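Side-chain contacts in type II restriction enzyme AgeI (Thalassobius gelatinovorus, PDB 5DWA), which recognises the double-stranded DNA sequence 5'-ACCGGT-3' and cleaves it after the first adenine: residues Arg73-Ile76 with Arg77-Gly81; Trp88-Thr91 with Ser92-Phe96; Lys168-Leu171 with Ala172-Ser176. All blocks are in the same frame, centred on the assembly; numbering follows the deposited sequence.

Contact 1: residues Arg73-Ile76 with Arg77-Gly81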
loop_
_atom_site.group_PDB
_atom_site.type_symbol
_atom_site.label_atom_id
_atom_site.label_comp_id
_atom_site.label_asym_id
_atom_site.label_seq_id
_atom_site.Cartn_x
_atom_site.Cartn_y
_atom_site.Cartn_z
ATOM N N ARG A 73 3.980 -17.316 10.530
ATOM C CA ARG A 73 3.262 -17.747 11.720
ATOM C C ARG A 73 4.164 -17.809 12.938
ATOM O O ARG A 73 3.791 -17.364 14.024
ATOM C CB ARG A 73 2.621 -19.112 11.484
ATOM C CG ARG A 73 1.496 -19.078 10.483
ATOM C CD ARG A 73 0.367 -18.169 10.931
ATOM N NE ARG A 73 -0.631 -18.045 9.877
ATOM C CZ ARG A 73 -1.731 -17.305 9.960
ATOM N NH1 ARG A 73 -1.991 -16.605 11.055
ATOM N NH2 ARG A 73 -2.566 -17.259 8.938
ATOM N N ILE A 74 5.348 -18.374 12.756
ATOM C CA ILE A 74 6.306 -18.465 13.841
ATOM C C ILE A 74 6.739 -17.066 14.284
ATOM O O ILE A 74 6.824 -16.782 15.476
ATOM C CB ILE A 74 7.536 -19.307 13.438
ATOM C CG1 ILE A 74 7.123 -20.772 13.254
ATOM C CG2 ILE A 74 8.620 -19.201 14.484
ATOM C CD1 ILE A 74 8.239 -21.686 12.791
ATOM N N TYR A 75 7.007 -16.189 13.317
ATOM C CA TYR A 75 7.405 -14.824 13.628
ATOM C C TYR A 75 6.327 -14.114 14.450
ATOM O O TYR A 75 6.616 -13.511 15.486
ATOM C CB TYR A 75 7.703 -14.058 12.335
ATOM C CG TYR A 75 8.329 -12.704 12.559
ATOM C CD1 TYR A 75 9.710 -12.558 12.555
ATOM C CD2 TYR A 75 7.547 -11.570 12.764
ATOM C CE1 TYR A 75 10.303 -11.333 12.761
ATOM C CE2 TYR A 75 8.131 -10.324 12.962
ATOM C CZ TYR A 75 9.515 -10.215 12.958
ATOM O OH TYR A 75 10.137 -9.004 13.156
ATOM N N ILE A 76 5.083 -14.195 13.991
ATOM C CA ILE A 76 3.963 -13.586 14.703
ATOM C C ILE A 76 3.816 -14.122 16.137
ATOM O O ILE A 76 3.502 -13.359 17.055
ATOM C CB ILE A 76 2.641 -13.801 13.918
ATOM C CG1 ILE A 76 2.680 -13.034 12.595
ATOM C CG2 ILE A 76 1.429 -13.386 14.753
ATOM C CD1 ILE A 76 2.905 -11.553 12.754
ATOM N N ARG A 77 4.060 -15.416 16.333
ATOM C CA ARG A 77 3.953 -16.024 17.659
ATOM C C ARG A 77 5.089 -15.606 18.575
ATOM O O ARG A 77 4.889 -15.350 19.767
ATOM C CB ARG A 77 3.940 -17.548 17.549
ATOM C CG ARG A 77 3.836 -18.252 18.912
ATOM C CD ARG A 77 3.947 -19.764 18.804
ATOM N NE ARG A 77 5.317 -20.214 18.572
ATOM C CZ ARG A 77 5.670 -21.032 17.586
ATOM N NH1 ARG A 77 4.754 -21.482 16.742
ATOM N NH2 ARG A 77 6.936 -21.401 17.443
ATOM N N GLU A 78 6.287 -15.529 18.011
ATOM C CA GLU A 78 7.492 -15.403 18.819
ATOM C C GLU A 78 8.012 -13.988 19.045
ATOM O O GLU A 78 8.751 -13.747 19.996
ATOM C CB GLU A 78 8.603 -16.247 18.198
ATOM C CG GLU A 78 8.286 -17.727 18.161
ATOM C CD GLU A 78 8.371 -18.361 19.539
ATOM O OE1 GLU A 78 9.066 -17.793 20.407
ATOM O OE2 GLU A 78 7.749 -19.419 19.745
ATOM N N LYS A 79 7.648 -13.042 18.182
ATOM C CA LYS A 79 8.214 -11.701 18.284
ATOM C C LYS A 79 7.847 -11.011 19.605
ATOM O O LYS A 79 6.678 -10.915 19.963
ATOM C CB LYS A 79 7.759 -10.842 17.094
ATOM C CG LYS A 79 8.517 -9.537 16.960
ATOM C CD LYS A 79 9.958 -9.786 16.532
ATOM C CE LYS A 79 10.744 -8.503 16.311
ATOM N NZ LYS A 79 12.036 -8.784 15.613
ATOM N N ILE A 80 8.859 -10.530 20.320
ATOM C CA ILE A 80 8.651 -9.897 21.620
ATOM C C ILE A 80 8.928 -8.393 21.583
ATOM O O ILE A 80 9.841 -7.936 20.899
ATOM C CB ILE A 80 9.553 -10.552 22.703
ATOM C CG1 ILE A 80 9.272 -12.051 22.786
ATOM C CG2 ILE A 80 9.341 -9.907 24.063
ATOM C CD1 ILE A 80 7.834 -12.382 23.090
ATOM N N GLY A 81 8.111 -7.624 22.299
ATOM C CA GLY A 81 8.429 -6.237 22.576
ATOM C C GLY A 81 8.023 -5.241 21.512
ATOM O O GLY A 81 8.381 -4.064 21.578
HETATM O O HOH W 1 4.325 -12.526 19.710
#

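Contact 2: residues Trp88-Thr91 with Ser92-Phe96. With nucleotides of chain C; nucleotides of chain D.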
loop_
_atom_site.group_PDB
_atom_site.type_symbol
_atom_site.label_atom_id
_atom_site.label_comp_id
_atom_site.label_asym_id
_atom_site.label_seq_id
_atom_site.Cartn_x
_atom_site.Cartn_y
_atom_site.Cartn_z
ATOM N N TRP A 88 6.344 -7.608 11.220
ATOM C CA TRP A 88 6.407 -8.463 10.046
ATOM C C TRP A 88 6.315 -7.663 8.746
ATOM O O TRP A 88 7.070 -7.922 7.809
ATOM C CB TRP A 88 5.296 -9.516 10.112
ATOM C CG TRP A 88 5.199 -10.359 8.877
ATOM C CD1 TRP A 88 4.256 -10.252 7.882
ATOM C CD2 TRP A 88 6.055 -11.444 8.500
ATOM N NE1 TRP A 88 4.483 -11.195 6.911
ATOM C CE2 TRP A 88 5.578 -11.943 7.266
ATOM C CE3 TRP A 88 7.186 -12.039 9.078
ATOM C CZ2 TRP A 88 6.192 -13.007 6.599
ATOM C CZ3 TRP A 88 7.793 -13.102 8.416
ATOM C CH2 TRP A 88 7.292 -13.576 7.189
ATOM N N VAL A 89 5.404 -6.688 8.672
ATOM C CA VAL A 89 5.313 -5.854 7.469
ATOM C C VAL A 89 6.656 -5.185 7.174
ATOM O O VAL A 89 7.140 -5.219 6.046
ATOM C CB VAL A 89 4.238 -4.765 7.606
ATOM C CG1 VAL A 89 4.265 -3.828 6.404
ATOM C CG2 VAL A 89 2.860 -5.398 7.781
ATOM N N ARG A 90 7.259 -4.609 8.214
ATOM C CA ARG A 90 8.462 -3.802 8.052
ATOM C C ARG A 90 9.692 -4.646 7.722
ATOM O O ARG A 90 10.587 -4.192 6.999
ATOM C CB ARG A 90 8.698 -2.989 9.324
ATOM C CG ARG A 90 10.018 -2.233 9.345
ATOM C CD ARG A 90 10.095 -1.166 8.260
ATOM N NE ARG A 90 11.369 -0.452 8.377
ATOM C CZ ARG A 90 12.362 -0.509 7.497
ATOM N NH1 ARG A 90 12.233 -1.210 6.379
ATOM N NH2 ARG A 90 13.489 0.162 7.731
ATOM N N THR A 91 9.736 -5.873 8.235
ATOM C CA THR A 91 10.936 -6.705 8.077
ATOM C C THR A 91 10.864 -7.741 6.950
ATOM O O THR A 91 11.887 -8.089 6.360
ATOM C CB THR A 91 11.262 -7.439 9.386
ATOM O OG1 THR A 91 10.153 -8.264 9.772
ATOM C CG2 THR A 91 11.554 -6.428 10.483
ATOM N N SER A 92 9.669 -8.234 6.632
ATOM C CA SER A 92 9.563 -9.358 5.701
ATOM C C SER A 92 9.750 -8.971 4.231
ATOM O O SER A 92 10.213 -9.780 3.439
ATOM C CB SER A 92 8.219 -10.077 5.894
ATOM O OG SER A 92 7.122 -9.272 5.485
ATOM N N GLY A 93 9.405 -7.741 3.874
ATOM C CA GLY A 93 9.609 -7.264 2.515
ATOM C C GLY A 93 11.083 -7.253 2.182
ATOM O O GLY A 93 11.520 -7.819 1.179
ATOM N N GLU A 94 11.864 -6.623 3.054
ATOM C CA GLU A 94 13.306 -6.610 2.866
ATOM C C GLU A 94 13.903 -8.010 3.009
ATOM O O GLU A 94 14.923 -8.327 2.389
ATOM C CB GLU A 94 13.960 -5.639 3.850
ATOM C CG GLU A 94 13.554 -4.193 3.573
ATOM C CD GLU A 94 14.387 -3.168 4.315
ATOM O OE1 GLU A 94 15.035 -3.535 5.314
ATOM O OE2 GLU A 94 14.401 -1.990 3.877
ATOM N N ALA A 95 13.271 -8.863 3.803
ATOM C CA ALA A 95 13.778 -10.223 3.950
ATOM C C ALA A 95 13.721 -10.990 2.630
ATOM O O ALA A 95 14.596 -11.800 2.354
ATOM C CB ALA A 95 13.006 -10.970 5.024
ATOM N N PHE A 96 12.696 -10.757 1.813
ATOM C CA PHE A 96 12.619 -11.468 0.541
ATOM C C PHE A 96 13.742 -10.997 -0.403
ATOM O O PHE A 96 14.340 -11.801 -1.126
ATOM C CB PHE A 96 11.228 -11.289 -0.081
ATOM C CG PHE A 96 11.042 -12.024 -1.379
ATOM C CD1 PHE A 96 11.461 -13.334 -1.531
ATOM C CD2 PHE A 96 10.425 -11.395 -2.445
ATOM C CE1 PHE A 96 11.272 -14.001 -2.737
ATOM C CE2 PHE A 96 10.237 -12.048 -3.656
ATOM C CZ PHE A 96 10.662 -13.353 -3.803
ATOM P P DC C 6 6.036 -5.766 0.587
ATOM O OP1 DC C 6 6.735 -6.928 0.065
ATOM O OP2 DC C 6 5.295 -4.829 -0.275
ATOM O "O5'" DC C 6 5.013 -6.317 1.681
ATOM C "C5'" DC C 6 5.490 -7.116 2.723
ATOM C "C4'" DC C 6 4.368 -7.381 3.697
ATOM O "O4'" DC C 6 3.853 -6.132 4.203
ATOM C "C3'" DC C 6 3.179 -8.143 3.137
ATOM O "O3'" DC C 6 2.751 -9.043 4.117
ATOM C "C2'" DC C 6 2.133 -7.046 2.891
ATOM C "C1'" DC C 6 2.454 -6.048 3.994
ATOM N N1 DC C 6 2.171 -4.645 3.639
ATOM C C2 DC C 6 1.332 -3.861 4.439
ATOM O O2 DC C 6 0.775 -4.362 5.423
ATOM N N3 DC C 6 1.130 -2.565 4.096
ATOM C C4 DC C 6 1.750 -2.051 3.038
ATOM N N4 DC C 6 1.514 -0.773 2.737
ATOM C C5 DC C 6 2.631 -2.823 2.237
ATOM C C6 DC C 6 2.817 -4.096 2.571
ATOM P P DC C 5 7.339 0.055 -0.460
ATOM O OP1 DC C 5 8.404 0.055 -1.495
ATOM O OP2 DC C 5 5.992 0.568 -0.788
ATOM O "O5'" DC C 5 7.200 -1.429 0.106
ATOM C "C5'" DC C 5 8.350 -2.133 0.542
ATOM C "C4'" DC C 5 8.077 -2.822 1.861
ATOM O "O4'" DC C 5 7.909 -1.832 2.882
ATOM C "C3'" DC C 5 6.798 -3.635 1.875
ATOM O "O3'" DC C 5 7.102 -4.946 1.463
ATOM C "C2'" DC C 5 6.364 -3.585 3.351
ATOM C "C1'" DC C 5 7.040 -2.316 3.892
ATOM N N1 DC C 5 6.099 -1.203 4.255
ATOM C C2 DC C 5 5.987 -0.793 5.589
ATOM O O2 DC C 5 6.660 -1.366 6.445
ATOM N N3 DC C 5 5.149 0.226 5.903
ATOM C C4 DC C 5 4.437 0.828 4.938
ATOM N N4 DC C 5 3.628 1.831 5.292
ATOM C C5 DC C 5 4.546 0.434 3.573
ATOM C C6 DC C 5 5.372 -0.573 3.276
ATOM P P DC D 10 10.375 -3.679 14.752
ATOM O OP1 DC D 10 10.498 -5.118 14.483
ATOM O OP2 DC D 10 10.448 -3.190 16.145
ATOM O "O5'" DC D 10 11.438 -2.876 13.918
ATOM C "C5'" DC D 10 11.732 -3.276 12.596
ATOM C "C4'" DC D 10 12.675 -2.305 11.944
ATOM O "O4'" DC D 10 11.990 -1.065 11.679
ATOM C "C3'" DC D 10 13.884 -1.934 12.807
ATOM O "O3'" DC D 10 15.020 -1.843 11.987
ATOM C "C2'" DC D 10 13.500 -0.564 13.346
ATOM C "C1'" DC D 10 12.819 -0.014 12.114
ATOM N N1 DC D 10 11.976 1.175 12.324
ATOM C C2 DC D 10 11.646 1.947 11.217
ATOM O O2 DC D 10 12.089 1.618 10.111
ATOM N N3 DC D 10 10.854 3.030 11.383
ATOM C C4 DC D 10 10.392 3.333 12.592
ATOM N N4 DC D 10 9.623 4.416 12.707
ATOM C C5 DC D 10 10.712 2.548 13.743
ATOM C C6 DC D 10 11.497 1.481 13.561
HETATM O O HOH W 2 13.528 -4.455 7.591
HETATM O O HOH W 3 10.033 -4.753 4.380
HETATM O O HOH W 4 15.230 0.068 5.366
#

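Contact 3: residues Lys168-Leu171 with Ala172-Ser176. With nucleotides of chain C; nucleotides of chain D.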
loop_
_atom_site.group_PDB
_atom_site.type_symbol
_atom_site.label_atom_id
_atom_site.label_comp_id
_atom_site.label_asym_id
_atom_site.label_seq_id
_atom_site.Cartn_x
_atom_site.Cartn_y
_atom_site.Cartn_z
ATOM N N LYS A 168 8.297 -8.765 -4.479
ATOM C CA LYS A 168 7.100 -8.636 -3.658
ATOM C C LYS A 168 6.733 -9.985 -3.094
ATOM O O LYS A 168 6.566 -10.942 -3.840
ATOM C CB LYS A 168 5.910 -8.091 -4.459
ATOM C CG LYS A 168 6.235 -6.945 -5.394
ATOM C CD LYS A 168 4.982 -6.210 -5.806
ATOM C CE LYS A 168 4.518 -5.253 -4.716
ATOM N NZ LYS A 168 5.450 -4.098 -4.553
ATOM N N VAL A 169 6.605 -10.070 -1.782
ATOM C CA VAL A 169 6.068 -11.289 -1.193
ATOM C C VAL A 169 4.654 -11.537 -1.714
ATOM O O VAL A 169 4.317 -12.647 -2.124
ATOM C CB VAL A 169 6.044 -11.211 0.329
ATOM C CG1 VAL A 169 5.184 -12.343 0.917
ATOM C CG2 VAL A 169 7.465 -11.236 0.882
ATOM N N SER A 170 3.857 -10.476 -1.734
ATOM C CA SER A 170 2.460 -10.564 -2.136
ATOM C C SER A 170 2.147 -9.394 -3.039
ATOM O O SER A 170 2.730 -8.325 -2.896
ATOM C CB SER A 170 1.537 -10.569 -0.911
ATOM O OG SER A 170 1.829 -9.486 -0.036
ATOM N N LEU A 171 1.209 -9.590 -3.960
ATOM C CA LEU A 171 0.949 -8.590 -4.989
ATOM C C LEU A 171 -0.121 -7.584 -4.581
ATOM O O LEU A 171 0.092 -6.376 -4.718
ATOM C CB LEU A 171 0.560 -9.281 -6.296
ATOM C CG LEU A 171 1.629 -10.202 -6.886
ATOM C CD1 LEU A 171 1.164 -10.784 -8.219
ATOM C CD2 LEU A 171 2.969 -9.461 -7.052
ATOM N N ALA A 172 -1.250 -8.084 -4.061
ATOM C CA ALA A 172 -2.426 -7.252 -3.760
ATOM C C ALA A 172 -2.618 -6.243 -4.884
ATOM O O ALA A 172 -2.565 -6.622 -6.049
ATOM C CB ALA A 172 -2.288 -6.554 -2.407
ATOM N N GLU A 173 -2.822 -4.970 -4.569
ATOM C CA GLU A 173 -2.760 -3.976 -5.640
ATOM C C GLU A 173 -1.477 -3.177 -5.519
ATOM O O GLU A 173 -1.253 -2.211 -6.248
ATOM C CB GLU A 173 -3.973 -3.047 -5.619
ATOM C CG GLU A 173 -5.240 -3.672 -6.187
ATOM C CD GLU A 173 -5.073 -4.183 -7.608
ATOM O OE1 GLU A 173 -4.248 -3.637 -8.377
ATOM O OE2 GLU A 173 -5.775 -5.150 -7.958
ATOM N N ARG A 174 -0.628 -3.601 -4.596
ATOM C CA ARG A 174 0.635 -2.923 -4.368
ATOM C C ARG A 174 1.591 -3.109 -5.542
ATOM O O ARG A 174 2.500 -2.307 -5.735
ATOM C CB ARG A 174 1.258 -3.421 -3.068
ATOM C CG ARG A 174 0.600 -2.816 -1.843
ATOM C CD ARG A 174 1.137 -3.414 -0.565
ATOM N NE ARG A 174 0.568 -4.727 -0.301
ATOM C CZ ARG A 174 1.152 -5.881 -0.600
ATOM N NH1 ARG A 174 2.369 -5.905 -1.142
ATOM N NH2 ARG A 174 0.530 -7.021 -0.333
ATOM N N VAL A 175 1.365 -4.131 -6.358
ATOM C CA VAL A 175 2.216 -4.341 -7.517
ATOM C C VAL A 175 2.008 -3.203 -8.529
ATOM O O VAL A 175 2.885 -2.915 -9.347
ATOM C CB VAL A 175 1.967 -5.732 -8.156
ATOM C CG1 VAL A 175 0.548 -5.832 -8.704
ATOM C CG2 VAL A 175 2.995 -6.013 -9.259
ATOM N N SER A 176 0.852 -2.546 -8.463
ATOM C CA SER A 176 0.602 -1.388 -9.312
ATOM C C SER A 176 1.592 -0.259 -9.020
ATOM O O SER A 176 1.885 0.554 -9.901
ATOM C CB SER A 176 -0.837 -0.894 -9.138
ATOM O OG SER A 176 -1.759 -1.930 -9.418
ATOM P P DC C 6 6.036 -5.766 0.587
ATOM O OP1 DC C 6 6.735 -6.928 0.065
ATOM O OP2 DC C 6 5.295 -4.829 -0.275
ATOM O "O5'" DC C 6 5.013 -6.317 1.681
ATOM C "C5'" DC C 6 5.490 -7.116 2.723
ATOM C "C4'" DC C 6 4.368 -7.381 3.697
ATOM O "O4'" DC C 6 3.853 -6.132 4.203
ATOM C "C3'" DC C 6 3.179 -8.143 3.137
ATOM O "O3'" DC C 6 2.751 -9.043 4.117
ATOM C "C2'" DC C 6 2.133 -7.046 2.891
ATOM C "C1'" DC C 6 2.454 -6.048 3.994
ATOM N N1 DC C 6 2.171 -4.645 3.639
ATOM C C2 DC C 6 1.332 -3.861 4.439
ATOM O O2 DC C 6 0.775 -4.362 5.423
ATOM N N3 DC C 6 1.130 -2.565 4.096
ATOM C C4 DC C 6 1.750 -2.051 3.038
ATOM N N4 DC C 6 1.514 -0.773 2.737
ATOM C C5 DC C 6 2.631 -2.823 2.237
ATOM C C6 DC C 6 2.817 -4.096 2.571
ATOM P P DG C 7 2.095 -10.452 3.731
ATOM O OP1 DG C 7 2.882 -11.493 4.427
ATOM O OP2 DG C 7 1.846 -10.555 2.286
ATOM O "O5'" DG C 7 0.661 -10.384 4.427
ATOM C "C5'" DG C 7 0.536 -10.147 5.809
ATOM C "C4'" DG C 7 -0.929 -9.922 6.149
ATOM O "O4'" DG C 7 -1.332 -8.599 5.713
ATOM C "C3'" DG C 7 -1.891 -10.880 5.463
ATOM O "O3'" DG C 7 -2.983 -11.089 6.312
ATOM C "C2'" DG C 7 -2.307 -10.103 4.208
ATOM C "C1'" DG C 7 -2.383 -8.689 4.751
ATOM N N9 DG C 7 -2.109 -7.659 3.769
ATOM C C8 DG C 7 -1.635 -7.823 2.487
ATOM N N7 DG C 7 -1.416 -6.691 1.878
ATOM C C5 DG C 7 -1.728 -5.726 2.824
ATOM C C6 DG C 7 -1.680 -4.317 2.744
ATOM O O6 DG C 7 -1.320 -3.614 1.789
ATOM N N1 DG C 7 -2.078 -3.718 3.928
ATOM C C2 DG C 7 -2.479 -4.393 5.055
ATOM N N2 DG C 7 -2.822 -3.641 6.104
ATOM N N3 DG C 7 -2.534 -5.710 5.142
ATOM C C4 DG C 7 -2.145 -6.310 3.995
ATOM P P DA D 4 -8.827 -1.952 -7.093
ATOM O OP1 DA D 4 -9.892 -0.980 -7.452
ATOM O OP2 DA D 4 -7.658 -2.140 -7.981
ATOM O "O5'" DA D 4 -8.285 -1.599 -5.632
ATOM C "C5'" DA D 4 -9.172 -1.052 -4.682
ATOM C "C4'" DA D 4 -8.558 -1.054 -3.301
ATOM O "O4'" DA D 4 -8.615 -2.381 -2.739
ATOM C "C3'" DA D 4 -7.086 -0.638 -3.231
ATOM O "O3'" DA D 4 -6.915 0.167 -2.113
ATOM C "C2'" DA D 4 -6.370 -1.965 -3.017
ATOM C "C1'" DA D 4 -7.387 -2.630 -2.118
ATOM N N9 DA D 4 -7.217 -4.055 -1.962
ATOM C C8 DA D 4 -6.416 -4.885 -2.691
ATOM N N7 DA D 4 -6.475 -6.137 -2.312
ATOM C C5 DA D 4 -7.384 -6.115 -1.258
ATOM C C6 DA D 4 -7.881 -7.119 -0.407
ATOM N N6 DA D 4 -7.533 -8.402 -0.497
ATOM N N1 DA D 4 -8.768 -6.750 0.536
ATOM C C2 DA D 4 -9.122 -5.467 0.630
ATOM N N3 DA D 4 -8.721 -4.438 -0.107
ATOM C C4 DA D 4 -7.845 -4.838 -1.038
#

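Contact 1: residues Arg73-Ile76 with Arg77-Gly81
Tyr75 and Lys79 run side by side, the lysine chain laid over one face of the phenol, CD of Lys79 3.6 Å from CZ of Tyr75. CG of Tyr75 stands anti to the backbone N (chi1 -171°) and carries the ring outward, roughly at right angles to the helix axis. Lys79 NZ gives only a weak hydrogen bond to Tyr75 OH (3.1 Å); its stronger partner is the carbonyl of Val36, while the phenol pairs with the hydroxyl of Ser87. An alanine in place of Tyr75 is likely to leave the Lys79 methylenes without their aromatic support and the Ser87 hydroxyl without its mate. The backbone is satisfied in regular i to i+4 fashion: Arg77 N bonds to Arg73 O, Glu78 N to Ile74 O and Lys79 N to Tyr75 O. A water sits 2.9 Å from Ile76 O, and Lys79 O lies equally near it. Beside Ile74, whose CG2 meets CG of Glu78 at 4.0 Å, Arg77 grips its sequence neighbour Glu78 side-on. NE and NH2 of Arg77 both reach OE2 of Glu78 in a salt bridge, NE at 2.8 Å. Ile74 also packs on Phe32 and Val33 of helix 22-36. At the helix end the Asn37 side chain takes up Glu78 O and Ile80 N. This is the C-terminal turn of helix 63-78, closed by i to i+4 bonds before Lys79 leaves helical geometry.

Contact 2: residues Trp88-Thr91 with Ser92-Phe96
Ser92 CB overlaps the Trp88 indole, lying 3.5 Å from the centroid of its six-membered ring and only 10° off the normal, a CH-pi contact over the face. The pair belongs to helix 84-109, which presents its side to the minor groove of the bound DNA. The Ser92 hydroxyl, set between the backbone N and the carbonyl carbon (chi1 68°), turns back to Trp88 O at 2.7 Å from OG. Ser92 N reaches the same Trp88 O at 2.9 Å from the other face of the carbonyl plane, giving this oxygen two donors. Beyond the serine, Trp88 NE1 bonds to a DNA phosphate, and its ring meets those of Trp67, Tyr72 and Tyr75.

On the groove side, Arg90 NE donates to O2 of DC10 of chain D at 2.8 Å, and NH2 adds a weak bond to the same oxygen. The far side of the guanidinium meets Glu94: NH1 of Arg90 and OE2 of Glu94 form a weak salt bridge at 3.4 Å, with guanidinium and carboxylate planes 79° apart. A water between Arg90 NH2 and Glu94 OE2 backs this pair, while Glu94 OE1 has its stronger partner in Arg44. Another water accepts from Glu94 N and donates to Arg90 O (2.7 Å from that oxygen), taking the place of a direct i to i+4 bond and opening the helix locally. Val89 CG1 meets O4' of DC6 of chain C at 3.2 Å. At Gly93 a CB would run into the DNA backbone: CA already stands 3.6 Å from O3' of DC5 of chain C.

Contact 3: residues Lys168-Leu171 with Ala172-Ser176
Arg174 leaves its backbone with CG opposite the carbonyl carbon (chi1 -77°) and bends at chi3 (-78°), which folds the guanidinium back on Ser170, whose OG lies between its own N and carbonyl carbon (chi1 51°). The loop they share follows strand 159-168 of the PD-(D/E)XK nuclease fold and carries arginine and serine to the major-groove side of the DNA. The grip on the serine is end-on: NH2 of Arg174 donates to OG of Ser170 at 2.8 Å, and NH1 donates to the carbonyl oxygen of Ser170 from well above the carbonyl plane. Thus held, the arginine contacts one guanine, consistent with a part in reading the site. NH2 of Arg174 bonds to N7 of DG7 of chain C at 3.0 Å, and NE makes a weak bond to O6 of that base, the familiar arginine-guanine pairing on the Hoogsteen edge. Ser170 thus positions the arginine from the second shell, and it also binds the DNA backbone directly. The guanidinium lies between C2' of DC6 of chain C over one face and Leu171 O, more distant, over the other.

Leu171 O closes the turn that follows: Val175 N bonds to it at 3.1 Å, and Arg174 N adds a weak bond. CD2 of Leu171 rests 4.0 Å from CB of Val175, and the Lys168 chain crosses that valine at about a right angle, CD of Lys168 lying 3.9 Å from CB of Val175. NZ of Lys168 goes on to a salt bridge with Asp178, and the Glu173 carboxylate to one with Lys224. On the phosphate side, Ser170 OG donates to OP2 of DG7 of chain C at 2.6 Å.

The three contacts follow one another along the chain. Contact 1 ends helix 63-78; contact 2 lies early in helix 84-109, the next helix, its centre about 13 Å away, and the two touch where Tyr75 and Ile76 pack on Trp88. Contact 3, in the loop between strand 159-168 and helix 178-187, is again about 13 Å from contact 2, centre to centre, and meets it through Phe96 packed on Val169. Contacts 1 and 3 stand about 23 Å apart and do not touch. Contact 2 thus lies between the end of helix 63-78 and the loop that leaves strand 159-168 of the mixed sheet, and with contact 3 it brings protein to both grooves around DC6 of chain C.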